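Local coordinates for protein Crov588 (Cafeteriavirus, PDB 6NYR) that is of unknown function but folds into a circular leucine-rich-repeat solenoid, built largely of FNIP repeats and encoded by Cafeteriavirus, at residues I309-L319 against F328-N339; I375-V386 against Q396-S406. One frame throughout, in Å; residues are numbered along the deposited sequence.

In the fold
Following the chain from the N terminus, strand 299-301 leads into loop 309-319, strand 321-323 follows, and loop 328-339 comes back beside the first loop; contact 1 closes there, across one turn of the solenoid. Strand 343-345, one more loop and strand 365-367 intervene before contact 2 does the same with 375-386 and 396-406, on either side of strand 387-389. The two contacts are in series, neither nested nor crossed, with centres about 20 Å apart and nearest atoms about 8 Å apart. Each ties the non-strand segment of one coil to that of the next, while the parallel strands join the same coils on the inner side of the ring.

Contact 1 of 2, residues I309-L319 against F328-N339; sequences IITENVLPNSL and FNQIITENVLPN
V336 fits against the backbone of I310 and T311, and its isopropyl group carries the middle of this coil-to-coil contact. Its CB lies 4.0 Å from I310 O. Beyond it both methyls press on that oxygen from one side: V336 CG1, anti to the backbone N (chi1 179°), reaches I310 O at 3.2 Å and also meets the I310 CG2 methyl, while V336 CG2 passes I310 O at 3.6 Å and faces the carbonyl carbon of T311. The side chains of I310 and V336 cross at about a right angle.

Toward the strand side, P338 offers its ring to the turn P316-L319. P338 CG is 3.2 Å from P316 O, P338 CD packs on L315 CB at 3.7 Å, and L319 CB touches P338 CG. L315 CD1 also reaches L337 CD2, extending the apolar seam. At the other end Q330, bent at chi2 (-61°), lays its CG against I309 N and brings its OE1 to 3.7 Å from I309 CB; its NE2 bonds to N307. E312 and N335 run side by side, the carboxylate and amide planes 74° apart, and E312 CA makes a CH...O contact with N335 O.

No direct hydrogen bond joins the two segments; waters do that work. One accepts from I310 N and donates to I331 O. A second donates to both I310 O and I331 O and accepts from T333 N. A third donates to T311 O and V336 O and accepts from L315 N at 3.0 Å. Hydrocarbon therefore lies against backbone carbonyls along the apolar seam, whereas these seven backbone atoms reach one another through shared water, so water, not direct backbone pairing, makes the polar link between the two segments.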
loop_
_atom_site.group_PDB
_atom_site.type_symbol
_atom_site.label_atom_id
_atom_site.label_comp_id
_atom_site.label_asym_id
_atom_site.label_seq_id
_atom_site.Cartn_x
_atom_site.Cartn_y
_atom_site.Cartn_z
ATOM N N ILE A 309 6.227 -5.071 -34.443
ATOM C CA ILE A 309 7.231 -6.114 -34.321
ATOM C C ILE A 309 8.581 -5.505 -33.944
ATOM O O ILE A 309 8.925 -4.385 -34.344
ATOM C CB ILE A 309 7.309 -6.911 -35.633
ATOM C CG1 ILE A 309 8.160 -8.169 -35.449
ATOM C CG2 ILE A 309 7.863 -6.039 -36.757
ATOM C CD1 ILE A 309 7.820 -9.278 -36.429
ATOM N N ILE A 310 9.346 -6.256 -33.156
ATOM C CA ILE A 310 10.687 -5.867 -32.729
ATOM C C ILE A 310 11.660 -6.877 -33.317
ATOM O O ILE A 310 11.603 -8.067 -32.983
ATOM C CB ILE A 310 10.806 -5.825 -31.197
ATOM C CG1 ILE A 310 9.646 -5.022 -30.613
ATOM C CG2 ILE A 310 12.142 -5.235 -30.772
ATOM C CD1 ILE A 310 9.646 -4.944 -29.107
ATOM N N THR A 311 12.550 -6.407 -34.185
ATOM C CA THR A 311 13.477 -7.285 -34.879
ATOM C C THR A 311 14.866 -7.183 -34.246
ATOM O O THR A 311 15.052 -6.570 -33.189
ATOM C CB THR A 311 13.520 -6.950 -36.372
ATOM O OG1 THR A 311 13.912 -5.584 -36.556
ATOM C CG2 THR A 311 12.154 -7.171 -37.002
ATOM N N GLU A 312 15.856 -7.781 -34.906
ATOM C CA GLU A 312 17.204 -7.831 -34.361
ATOM C C GLU A 312 17.797 -6.437 -34.204
ATOM O O GLU A 312 17.458 -5.504 -34.935
ATOM C CB GLU A 312 18.125 -8.653 -35.269
ATOM C CG GLU A 312 17.835 -10.133 -35.352
ATOM C CD GLU A 312 18.890 -10.876 -36.165
ATOM O OE1 GLU A 312 19.689 -10.210 -36.859
ATOM O OE2 GLU A 312 18.924 -12.122 -36.105
ATOM N N ASN A 313 18.682 -6.309 -33.213
ATOM C CA ASN A 313 19.478 -5.099 -33.019
ATOM C C ASN A 313 18.588 -3.866 -32.919
ATOM O O ASN A 313 18.940 -2.774 -33.372
ATOM C CB ASN A 313 20.505 -4.964 -34.139
ATOM C CG ASN A 313 21.420 -6.177 -34.230
ATOM O OD1 ASN A 313 22.007 -6.601 -33.233
ATOM N ND2 ASN A 313 21.526 -6.751 -35.423
ATOM N N VAL A 314 17.426 -4.050 -32.304
ATOM C CA VAL A 314 16.534 -2.954 -31.957
ATOM C C VAL A 314 16.596 -2.657 -30.465
ATOM O O VAL A 314 16.732 -1.504 -30.055
ATOM C CB VAL A 314 15.087 -3.269 -32.397
ATOM C CG1 VAL A 314 14.132 -2.216 -31.849
ATOM C CG2 VAL A 314 14.990 -3.348 -33.908
ATOM N N LEU A 315 16.497 -3.694 -29.637
ATOM C CA LEU A 315 16.652 -3.546 -28.196
ATOM C C LEU A 315 18.131 -3.464 -27.845
ATOM O O LEU A 315 18.909 -4.332 -28.257
ATOM C CB LEU A 315 16.001 -4.716 -27.472
ATOM C CG LEU A 315 14.495 -4.869 -27.699
ATOM C CD1 LEU A 315 13.956 -6.093 -26.986
ATOM C CD2 LEU A 315 13.771 -3.614 -27.232
ATOM N N PRO A 316 18.556 -2.446 -27.102
ATOM C CA PRO A 316 19.982 -2.314 -26.786
ATOM C C PRO A 316 20.432 -3.360 -25.777
ATOM O O PRO A 316 19.633 -3.974 -25.065
ATOM C CB PRO A 316 20.103 -0.899 -26.211
ATOM C CG PRO A 316 18.737 -0.563 -25.704
ATOM C CD PRO A 316 17.736 -1.383 -26.485
ATOM N N ASN A 317 21.747 -3.562 -25.730
ATOM C CA ASN A 317 22.334 -4.560 -24.848
ATOM C C ASN A 317 22.410 -4.101 -23.401
ATOM O O ASN A 317 22.853 -4.874 -22.546
ATOM C CB ASN A 317 23.727 -4.928 -25.353
ATOM C CG ASN A 317 23.682 -5.759 -26.619
ATOM O OD1 ASN A 317 23.169 -6.882 -26.620
ATOM N ND2 ASN A 317 24.212 -5.212 -27.708
ATOM N N SER A 318 21.986 -2.875 -23.106
ATOM C CA SER A 318 21.884 -2.401 -21.734
ATOM C C SER A 318 20.557 -2.748 -21.073
ATOM O O SER A 318 20.466 -2.700 -19.842
ATOM C CB SER A 318 22.079 -0.881 -21.706
ATOM O OG SER A 318 21.268 -0.251 -22.690
ATOM N N LEU A 319 19.541 -3.120 -21.846
ATOM C CA LEU A 319 18.197 -3.255 -21.301
ATOM C C LEU A 319 18.121 -4.396 -20.296
ATOM O O LEU A 319 18.527 -5.526 -20.584
ATOM C CB LEU A 319 17.189 -3.484 -22.424
ATOM C CG LEU A 319 15.717 -3.316 -22.043
ATOM C CD1 LEU A 319 15.378 -1.865 -21.784
ATOM C CD2 LEU A 319 14.828 -3.900 -23.137
ATOM N N PHE A 328 0.280 -6.072 -27.144
ATOM C CA PHE A 328 1.426 -6.631 -27.846
ATOM C C PHE A 328 1.260 -8.132 -28.059
ATOM O O PHE A 328 1.017 -8.882 -27.110
ATOM C CB PHE A 328 2.718 -6.361 -27.079
ATOM C CG PHE A 328 3.949 -6.827 -27.800
ATOM C CD1 PHE A 328 4.558 -6.021 -28.750
ATOM C CD2 PHE A 328 4.481 -8.082 -27.549
ATOM C CE1 PHE A 328 5.689 -6.452 -29.418
ATOM C CE2 PHE A 328 5.610 -8.515 -28.225
ATOM C CZ PHE A 328 6.211 -7.696 -29.157
ATOM N N ASN A 329 1.411 -8.573 -29.311
ATOM C CA ASN A 329 1.280 -9.986 -29.642
ATOM C C ASN A 329 2.050 -10.293 -30.918
ATOM O O ASN A 329 1.519 -10.960 -31.819
ATOM C CB ASN A 329 -0.195 -10.364 -29.817
ATOM C CG ASN A 329 -0.415 -11.862 -29.787
ATOM O OD1 ASN A 329 0.402 -12.607 -29.251
ATOM N ND2 ASN A 329 -1.517 -12.311 -30.378
ATOM N N GLN A 330 3.280 -9.800 -31.005
ATOM C CA GLN A 330 4.126 -10.024 -32.165
ATOM C C GLN A 330 5.083 -11.179 -31.899
ATOM O O GLN A 330 5.492 -11.422 -30.761
ATOM C CB GLN A 330 4.915 -8.762 -32.505
ATOM C CG GLN A 330 4.056 -7.617 -33.010
ATOM C CD GLN A 330 3.325 -7.955 -34.289
ATOM O OE1 GLN A 330 3.933 -8.381 -35.269
ATOM N NE2 GLN A 330 2.010 -7.784 -34.281
ATOM N N ILE A 331 5.436 -11.892 -32.971
ATOM C CA ILE A 331 6.398 -12.977 -32.851
ATOM C C ILE A 331 7.728 -12.406 -32.386
ATOM O O ILE A 331 8.143 -11.318 -32.808
ATOM C CB ILE A 331 6.549 -13.716 -34.192
ATOM C CG1 ILE A 331 5.278 -14.504 -34.512
ATOM C CG2 ILE A 331 7.761 -14.641 -34.161
ATOM C CD1 ILE A 331 5.221 -15.043 -35.934
ATOM N N ILE A 332 8.401 -13.136 -31.505
ATOM C CA ILE A 332 9.738 -12.783 -31.038
ATOM C C ILE A 332 10.639 -13.951 -31.414
ATOM O O ILE A 332 10.485 -15.057 -30.879
ATOM C CB ILE A 332 9.781 -12.524 -29.529
ATOM C CG1 ILE A 332 8.775 -11.442 -29.140
ATOM C CG2 ILE A 332 11.176 -12.095 -29.097
ATOM C CD1 ILE A 332 8.748 -11.143 -27.653
ATOM N N THR A 333 11.567 -13.715 -32.335
ATOM C CA THR A 333 12.491 -14.751 -32.763
ATOM C C THR A 333 13.817 -14.605 -32.008
ATOM O O THR A 333 13.878 -13.974 -30.945
ATOM C CB THR A 333 12.656 -14.720 -34.291
ATOM O OG1 THR A 333 13.036 -13.407 -34.724
ATOM C CG2 THR A 333 11.355 -15.140 -34.980
ATOM N N GLU A 334 14.894 -15.148 -32.577
ATOM C CA GLU A 334 16.050 -15.551 -31.780
ATOM C C GLU A 334 16.808 -14.362 -31.198
ATOM O O GLU A 334 16.907 -14.217 -29.974
ATOM C CB GLU A 334 16.971 -16.427 -32.636
ATOM C CG GLU A 334 16.592 -17.900 -32.598
ATOM C CD GLU A 334 17.512 -18.780 -33.417
ATOM O OE1 GLU A 334 18.446 -18.247 -34.056
ATOM O OE2 GLU A 334 17.302 -20.011 -33.415
ATOM N N ASN A 335 17.378 -13.520 -32.048
ATOM C CA ASN A 335 18.332 -12.513 -31.579
ATOM C C ASN A 335 17.670 -11.152 -31.401
ATOM O O ASN A 335 18.173 -10.129 -31.870
ATOM C CB ASN A 335 19.508 -12.432 -32.545
ATOM C CG ASN A 335 20.280 -13.742 -32.636
ATOM O OD1 ASN A 335 20.261 -14.413 -33.670
ATOM N ND2 ASN A 335 20.958 -14.111 -31.553
ATOM N N VAL A 336 16.542 -11.125 -30.697
ATOM C CA VAL A 336 15.790 -9.902 -30.451
ATOM C C VAL A 336 15.937 -9.430 -29.009
ATOM O O VAL A 336 16.259 -8.268 -28.758
ATOM C CB VAL A 336 14.300 -10.091 -30.817
ATOM C CG1 VAL A 336 13.524 -8.815 -30.532
ATOM C CG2 VAL A 336 14.159 -10.513 -32.272
ATOM N N LEU A 337 15.668 -10.308 -28.046
ATOM C CA LEU A 337 15.788 -9.946 -26.638
ATOM C C LEU A 337 17.260 -9.907 -26.253
ATOM O O LEU A 337 17.953 -10.920 -26.405
ATOM C CB LEU A 337 15.043 -10.946 -25.771
ATOM C CG LEU A 337 13.563 -11.143 -26.113
ATOM C CD1 LEU A 337 12.957 -12.291 -25.323
ATOM C CD2 LEU A 337 12.780 -9.864 -25.872
ATOM N N PRO A 338 17.778 -8.786 -25.762
ATOM C CA PRO A 338 19.220 -8.699 -25.513
ATOM C C PRO A 338 19.631 -9.617 -24.371
ATOM O O PRO A 338 18.818 -10.034 -23.543
ATOM C CB PRO A 338 19.447 -7.225 -25.155
ATOM C CG PRO A 338 18.128 -6.757 -24.624
ATOM C CD PRO A 338 17.057 -7.569 -25.326
ATOM N N ASN A 339 20.926 -9.927 -24.336
ATOM C CA ASN A 339 21.468 -10.859 -23.353
ATOM C C ASN A 339 21.629 -10.225 -21.979
ATOM O O ASN A 339 22.132 -10.880 -21.060
ATOM C CB ASN A 339 22.788 -11.439 -23.855
ATOM C CG ASN A 339 22.592 -12.766 -24.566
ATOM O OD1 ASN A 339 21.837 -13.626 -24.102
ATOM N ND2 ASN A 339 23.256 -12.933 -25.704
HETATM O O HOH W 1 8.798 -8.603 -31.982
HETATM O O HOH W 2 10.905 -10.912 -33.872
HETATM O O HOH W 3 16.002 -6.415 -30.714
HETATM O O HOH W 4 16.100 -13.644 -35.871
#

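Contact 2 of 2, residues I375-V386 against Q396-S406; sequences IITENVLPNSLV and QEIAEKVLPNS
The backbones of E378 and V402 approach most closely, 4.7 Å between CA atoms, and I375-Q396 and V386-S406 lie at 5.6 Å toward the two ends. At the V386 end the S406 hydroxyl sits among turn carbonyls: S406 OG is 2.7 Å from N383 O and 2.7 Å from L385 O, two acceptors competing for one proton. A chi1 of 54°, with OG between the backbone N and the carbonyl carbon, turns it into this position. Next to it, P404 sets its CB 3.3 Å from P382 O and its CG on L385 CB. L381 and L403 point the same way side by side; L381 CD1 and L403 CD2 are 3.9 Å apart, and both residues also touch L388 of the strand between the segments. V402 CG1 meets I376 CG2 at 3.6 Å, the side chains crossing at about a right angle. On the exposed side, E378 lies alongside K401, its CD against K401 CB. S384 OG bonds N361 O and L363 O, so a serine hydroxyl at two carbonyls of the preceding coil is seen at both S384 and S406, a repeated feature of this FNIP-repeat solenoid, where LPNS recurs in many coils.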
loop_
_atom_site.group_PDB
_atom_site.type_symbol
_atom_site.label_atom_id
_atom_site.label_comp_id
_atom_site.label_asym_id
_atom_site.label_seq_id
_atom_site.Cartn_x
_atom_site.Cartn_y
_atom_site.Cartn_z
ATOM N N ILE A 375 2.416 -24.342 -25.850
ATOM C CA ILE A 375 3.275 -25.348 -25.250
ATOM C C ILE A 375 4.670 -24.756 -25.083
ATOM O O ILE A 375 5.142 -23.983 -25.929
ATOM C CB ILE A 375 3.322 -26.636 -26.095
ATOM C CG1 ILE A 375 4.101 -26.427 -27.391
ATOM C CG2 ILE A 375 1.915 -27.134 -26.401
ATOM C CD1 ILE A 375 4.119 -27.659 -28.303
ATOM N N ILE A 376 5.341 -25.122 -23.997
ATOM C CA ILE A 376 6.731 -24.753 -23.759
ATOM C C ILE A 376 7.522 -26.050 -23.713
ATOM O O ILE A 376 7.266 -26.909 -22.860
ATOM C CB ILE A 376 6.923 -23.944 -22.468
ATOM C CG1 ILE A 376 6.168 -22.618 -22.549
ATOM C CG2 ILE A 376 8.403 -23.694 -22.223
ATOM C CD1 ILE A 376 6.280 -21.771 -21.296
ATOM N N THR A 377 8.465 -26.196 -24.635
ATOM C CA THR A 377 9.239 -27.413 -24.781
ATOM C C THR A 377 10.578 -27.277 -24.060
ATOM O O THR A 377 10.796 -26.348 -23.277
ATOM C CB THR A 377 9.440 -27.703 -26.268
ATOM O OG1 THR A 377 10.256 -26.675 -26.851
ATOM C CG2 THR A 377 8.097 -27.717 -26.995
ATOM N N GLU A 378 11.480 -28.224 -24.308
ATOM C CA GLU A 378 12.795 -28.198 -23.687
ATOM C C GLU A 378 13.652 -27.087 -24.287
ATOM O O GLU A 378 13.508 -26.714 -25.456
ATOM C CB GLU A 378 13.510 -29.534 -23.875
ATOM C CG GLU A 378 12.771 -30.742 -23.346
ATOM C CD GLU A 378 13.571 -32.021 -23.523
ATOM O OE1 GLU A 378 14.813 -31.936 -23.643
ATOM O OE2 GLU A 378 12.961 -33.110 -23.550
ATOM N N ASN A 379 14.546 -26.545 -23.459
ATOM C CA ASN A 379 15.532 -25.553 -23.871
ATOM C C ASN A 379 14.900 -24.242 -24.309
ATOM O O ASN A 379 15.520 -23.468 -25.049
ATOM C CB ASN A 379 16.416 -26.107 -24.994
ATOM C CG ASN A 379 17.254 -27.291 -24.548
ATOM O OD1 ASN A 379 16.912 -28.447 -24.808
ATOM N ND2 ASN A 379 18.352 -27.009 -23.858
ATOM N N VAL A 380 13.676 -23.973 -23.861
ATOM C CA VAL A 380 13.010 -22.709 -24.152
ATOM C C VAL A 380 13.220 -21.766 -22.974
ATOM O O VAL A 380 13.739 -20.656 -23.137
ATOM C CB VAL A 380 11.511 -22.914 -24.440
ATOM C CG1 VAL A 380 10.801 -21.569 -24.491
ATOM C CG2 VAL A 380 11.324 -23.693 -25.733
ATOM N N LEU A 381 12.805 -22.194 -21.786
ATOM C CA LEU A 381 13.035 -21.405 -20.582
ATOM C C LEU A 381 14.523 -21.441 -20.250
ATOM O O LEU A 381 15.117 -22.526 -20.200
ATOM C CB LEU A 381 12.194 -21.941 -19.426
ATOM C CG LEU A 381 10.677 -21.904 -19.644
ATOM C CD1 LEU A 381 9.926 -22.625 -18.547
ATOM C CD2 LEU A 381 10.213 -20.451 -19.731
ATOM N N PRO A 382 15.152 -20.295 -20.016
ATOM C CA PRO A 382 16.602 -20.273 -19.808
ATOM C C PRO A 382 16.974 -20.770 -18.421
ATOM O O PRO A 382 16.150 -20.843 -17.507
ATOM C CB PRO A 382 16.975 -18.798 -19.989
ATOM C CG PRO A 382 15.715 -18.038 -19.681
ATOM C CD PRO A 382 14.528 -18.982 -19.767
ATOM N N ASN A 383 18.245 -21.138 -18.286
ATOM C CA ASN A 383 18.739 -21.743 -17.053
ATOM C C ASN A 383 19.056 -20.727 -15.965
ATOM O O ASN A 383 19.517 -21.125 -14.890
ATOM C CB ASN A 383 19.982 -22.580 -17.357
ATOM C CG ASN A 383 19.637 -23.944 -17.905
ATOM O OD1 ASN A 383 19.998 -24.286 -19.032
ATOM N ND2 ASN A 383 18.933 -24.736 -17.109
ATOM N N SER A 384 18.825 -19.441 -16.211
ATOM C CA SER A 384 18.949 -18.411 -15.193
ATOM C C SER A 384 17.630 -18.077 -14.509
ATOM O O SER A 384 17.630 -17.323 -13.532
ATOM C CB SER A 384 19.516 -17.134 -15.822
ATOM O OG SER A 384 18.845 -16.845 -17.040
ATOM N N LEU A 385 16.516 -18.617 -14.992
ATOM C CA LEU A 385 15.206 -18.175 -14.530
ATOM C C LEU A 385 14.946 -18.660 -13.109
ATOM O O LEU A 385 15.061 -19.853 -12.814
ATOM C CB LEU A 385 14.131 -18.692 -15.483
ATOM C CG LEU A 385 12.807 -17.937 -15.575
ATOM C CD1 LEU A 385 12.993 -16.631 -16.341
ATOM C CD2 LEU A 385 11.749 -18.805 -16.238
ATOM N N VAL A 386 14.596 -17.725 -12.227
ATOM C CA VAL A 386 14.238 -18.060 -10.857
ATOM C C VAL A 386 12.749 -17.873 -10.587
ATOM O O VAL A 386 12.213 -18.539 -9.688
ATOM C CB VAL A 386 15.064 -17.239 -9.841
ATOM C CG1 VAL A 386 16.552 -17.338 -10.145
ATOM C CG2 VAL A 386 14.612 -15.786 -9.827
ATOM N N GLN A 396 -1.390 -25.639 -20.601
ATOM C CA GLN A 396 -0.688 -26.606 -21.428
ATOM C C GLN A 396 0.124 -27.547 -20.547
ATOM O O GLN A 396 0.489 -27.217 -19.415
ATOM C CB GLN A 396 0.246 -25.910 -22.425
ATOM C CG GLN A 396 -0.446 -24.960 -23.380
ATOM C CD GLN A 396 -1.514 -25.636 -24.210
ATOM O OE1 GLN A 396 -1.334 -26.760 -24.680
ATOM N NE2 GLN A 396 -2.643 -24.963 -24.382
ATOM N N GLU A 397 0.396 -28.735 -21.080
ATOM C CA GLU A 397 1.182 -29.715 -20.347
ATOM C C GLU A 397 2.612 -29.219 -20.167
ATOM O O GLU A 397 3.187 -28.589 -21.058
ATOM C CB GLU A 397 1.179 -31.056 -21.076
ATOM C CG GLU A 397 -0.158 -31.773 -21.056
ATOM C CD GLU A 397 -0.081 -33.144 -21.695
ATOM O OE1 GLU A 397 0.702 -33.309 -22.655
ATOM O OE2 GLU A 397 -0.790 -34.060 -21.226
ATOM N N ILE A 398 3.188 -29.524 -19.009
ATOM C CA ILE A 398 4.567 -29.171 -18.682
ATOM C C ILE A 398 5.318 -30.484 -18.520
ATOM O O ILE A 398 5.132 -31.195 -17.524
ATOM C CB ILE A 398 4.658 -28.311 -17.415
ATOM C CG1 ILE A 398 3.715 -27.112 -17.533
ATOM C CG2 ILE A 398 6.088 -27.842 -17.191
ATOM C CD1 ILE A 398 3.760 -26.170 -16.351
ATOM N N ALA A 399 6.170 -30.801 -19.487
ATOM C CA ALA A 399 6.856 -32.082 -19.527
ATOM C C ALA A 399 8.142 -32.002 -18.706
ATOM O O ALA A 399 8.421 -31.005 -18.037
ATOM C CB ALA A 399 7.118 -32.494 -20.975
ATOM N N GLU A 400 8.952 -33.057 -18.767
ATOM C CA GLU A 400 10.041 -33.224 -17.821
ATOM C C GLU A 400 11.064 -32.099 -17.836
ATOM O O GLU A 400 11.178 -31.350 -16.861
ATOM C CB GLU A 400 10.763 -34.555 -18.084
ATOM C CG GLU A 400 10.050 -35.783 -17.553
ATOM C CD GLU A 400 10.899 -37.035 -17.646
ATOM O OE1 GLU A 400 12.123 -36.942 -17.416
ATOM O OE2 GLU A 400 10.347 -38.110 -17.950
ATOM N N LYS A 401 11.822 -31.969 -18.921
ATOM C CA LYS A 401 12.957 -31.053 -18.953
ATOM C C LYS A 401 12.571 -29.646 -19.383
ATOM O O LYS A 401 13.372 -28.950 -20.028
ATOM C CB LYS A 401 14.052 -31.606 -19.866
ATOM C CG LYS A 401 15.087 -32.478 -19.145
ATOM C CD LYS A 401 14.498 -33.821 -18.729
ATOM C CE LYS A 401 14.952 -34.221 -17.330
ATOM N NZ LYS A 401 16.277 -34.896 -17.289
ATOM N N VAL A 402 11.380 -29.190 -19.014
ATOM C CA VAL A 402 10.907 -27.876 -19.435
ATOM C C VAL A 402 11.304 -26.797 -18.435
ATOM O O VAL A 402 11.885 -25.775 -18.810
ATOM C CB VAL A 402 9.377 -27.914 -19.645
ATOM C CG1 VAL A 402 8.864 -26.543 -20.051
ATOM C CG2 VAL A 402 9.009 -28.974 -20.666
ATOM N N LEU A 403 10.991 -26.994 -17.160
ATOM C CA LEU A 403 11.307 -25.992 -16.146
ATOM C C LEU A 403 12.787 -26.067 -15.782
ATOM O O LEU A 403 13.312 -27.165 -15.565
ATOM C CB LEU A 403 10.446 -26.204 -14.908
ATOM C CG LEU A 403 8.939 -26.088 -15.162
ATOM C CD1 LEU A 403 8.140 -26.514 -13.936
ATOM C CD2 LEU A 403 8.564 -24.669 -15.579
ATOM N N PRO A 404 13.488 -24.937 -15.727
ATOM C CA PRO A 404 14.926 -24.973 -15.422
ATOM C C PRO A 404 15.204 -25.315 -13.965
ATOM O O PRO A 404 14.406 -25.030 -13.068
ATOM C CB PRO A 404 15.398 -23.552 -15.758
ATOM C CG PRO A 404 14.180 -22.700 -15.536
ATOM C CD PRO A 404 12.992 -23.558 -15.927
ATOM N N ASN A 405 16.371 -25.930 -13.739
ATOM C CA ASN A 405 16.795 -26.253 -12.386
ATOM C C ASN A 405 16.928 -25.024 -11.501
ATOM O O ASN A 405 16.833 -25.158 -10.276
ATOM C CB ASN A 405 18.141 -26.992 -12.404
ATOM C CG ASN A 405 18.071 -28.328 -13.127
ATOM O OD1 ASN A 405 17.059 -29.031 -13.063
ATOM N ND2 ASN A 405 19.148 -28.685 -13.817
ATOM N N SER A 406 17.125 -23.842 -12.076
ATOM C CA SER A 406 17.330 -22.651 -11.269
ATOM C C SER A 406 16.039 -22.091 -10.687
ATOM O O SER A 406 16.104 -21.185 -9.849
ATOM C CB SER A 406 18.014 -21.565 -12.105
ATOM O OG SER A 406 17.292 -21.311 -13.302
#